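Local structure of protein (sliding clamp) (Enterobacteria phage RB69, 1B77) at residues M1-S4 / K5-A9. The protein probably encircles DNA as a trimeric ring and tethers the phage replicative polymerase to its template, raising processivity. Sequence-based numbering, arbitrary orientation.
Sequences MKLS and KDTIA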
loop_
_atom_site.group_PDB
_atom_site.type_symbol
_atom_site.label_atom_id
_atom_site.label_comp_id
_atom_site.label_asym_id
_atom_site.label_seq_id
_atom_site.Cartn_x
_atom_site.Cartn_y
_atom_site.Cartn_z
ATOM N N MET A 1 8.978 -33.728 3.880
ATOM C CA MET A 1 9.641 -32.958 2.791
ATOM C C MET A 1 9.911 -31.524 3.224
ATOM O O MET A 1 9.364 -31.050 4.217
ATOM C CB MET A 1 8.755 -32.925 1.545
ATOM C CG MET A 1 7.466 -32.156 1.745
ATOM S SD MET A 1 6.616 -31.816 0.205
ATOM C CE MET A 1 7.764 -30.716 -0.533
ATOM N N LYS A 2 10.757 -30.839 2.463
ATOM C CA LYS A 2 11.086 -29.455 2.746
ATOM C C LYS A 2 10.941 -28.622 1.482
ATOM O O LYS A 2 11.203 -29.099 0.383
ATOM C CB LYS A 2 12.515 -29.337 3.281
ATOM C CG LYS A 2 12.727 -29.997 4.636
ATOM C CD LYS A 2 14.126 -29.722 5.168
ATOM C CE LYS A 2 14.340 -30.309 6.563
ATOM N NZ LYS A 2 14.324 -31.802 6.589
ATOM N N LEU A 3 10.504 -27.379 1.640
ATOM C CA LEU A 3 10.354 -26.487 0.503
ATOM C C LEU A 3 11.292 -25.299 0.653
ATOM O O LEU A 3 11.182 -24.528 1.604
ATOM C CB LEU A 3 8.912 -25.994 0.391
ATOM C CG LEU A 3 7.883 -27.068 0.040
ATOM C CD1 LEU A 3 6.491 -26.466 0.041
ATOM C CD2 LEU A 3 8.214 -27.661 -1.324
ATOM N N SER A 4 12.222 -25.165 -0.285
ATOM C CA SER A 4 13.174 -24.061 -0.270
ATOM C C SER A 4 12.489 -22.815 -0.825
ATOM O O SER A 4 11.418 -22.904 -1.432
ATOM C CB SER A 4 14.395 -24.403 -1.126
ATOM O OG SER A 4 14.017 -24.639 -2.469
ATOM N N LYS A 5 13.112 -21.658 -0.619
ATOM C CA LYS A 5 12.559 -20.393 -1.090
ATOM C C LYS A 5 12.435 -20.316 -2.611
ATOM O O LYS A 5 11.534 -19.655 -3.130
ATOM C CB LYS A 5 13.399 -19.223 -0.566
ATOM C CG LYS A 5 13.184 -18.922 0.920
ATOM C CD LYS A 5 12.392 -17.631 1.120
ATOM C CE LYS A 5 12.054 -17.407 2.593
ATOM N NZ LYS A 5 11.373 -16.093 2.825
ATOM N N ASP A 6 13.341 -20.977 -3.325
ATOM C CA ASP A 6 13.286 -20.983 -4.785
ATOM C C ASP A 6 12.040 -21.740 -5.239
ATOM O O ASP A 6 11.299 -21.286 -6.117
ATOM C CB ASP A 6 14.520 -21.660 -5.373
ATOM C CG ASP A 6 15.760 -20.817 -5.239
ATOM O OD1 ASP A 6 15.762 -19.676 -5.764
ATOM O OD2 ASP A 6 16.730 -21.301 -4.613
ATOM N N THR A 7 11.830 -22.909 -4.642
ATOM C CA THR A 7 10.670 -23.720 -4.959
ATOM C C THR A 7 9.415 -22.932 -4.599
ATOM O O THR A 7 8.488 -22.838 -5.394
ATOM C CB THR A 7 10.694 -25.036 -4.169
ATOM O OG1 THR A 7 11.804 -25.823 -4.616
ATOM C CG2 THR A 7 9.383 -25.821 -4.377
ATOM N N ILE A 8 9.411 -22.356 -3.399
ATOM C CA ILE A 8 8.289 -21.566 -2.914
ATOM C C ILE A 8 7.951 -20.422 -3.858
ATOM O O ILE A 8 6.777 -20.128 -4.095
ATOM C CB ILE A 8 8.582 -20.987 -1.504
ATOM C CG1 ILE A 8 8.657 -22.132 -0.480
ATOM C CG2 ILE A 8 7.501 -19.977 -1.115
ATOM C CD1 ILE A 8 9.029 -21.697 0.941
ATOM N N ALA A 9 8.979 -19.775 -4.396
ATOM C CA ALA A 9 8.761 -18.664 -5.314
ATOM C C ALA A 9 8.094 -19.143 -6.601
ATOM O O ALA A 9 7.243 -18.450 -7.155
ATOM C CB ALA A 9 10.089 -17.963 -5.633
#
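Ser4 and Ile8 are joined by the first turn of helix 5-15: Ile8 N donates to Ser4 O at 2.9 Å, an i to i+4 bond that is nearly straight, 166° at the hydrogen. One residue on, Ala9 N makes the same i to i+4 bond to Lys5 O. Ser4 therefore stands at the N-cap, its carbonyl already drawn into the helix while its own backbone is still extended. Ile8 also crowds that carbonyl with carbon, CG1 coming to 3.0 Å from Ser4 O.

The hydroxyls of Ser4 and Thr7 sit close together, OG to OG1 3.3 Å, and both are hydrogen-bonded to the same carboxylate oxygen, OD2 of Asp46. Ser4 reaches it with OG set between its backbone N and carbonyl carbon (chi1 60°), which swings the hydroxyl over the helix start; OG lies 3.5 Å from Thr7 N. A carboxylate near the N-terminal end of a helix would probably be favoured by the helix dipole.

Apolar contact comes from Leu3, just ahead of the cap. Its CD2 meets the methyl CG2 of Thr7 at 3.8 Å, the two side chains crossing at about a right angle, and its CB lies 4.0 Å from Ile8 CG1. With CG2 anti to the backbone N, Thr7 turns its methyl to Leu3 and leaves OG1 for Asp46.

Farther back, Met1 pairs through its backbone with Ile73 on strand 72-75, and Asp46 belongs to the turn between strands 38-44 and 47-48, so the N-terminal segment runs from beside strand 72-75 to helix 5-15, whose start lies against the turn that carries Asp46.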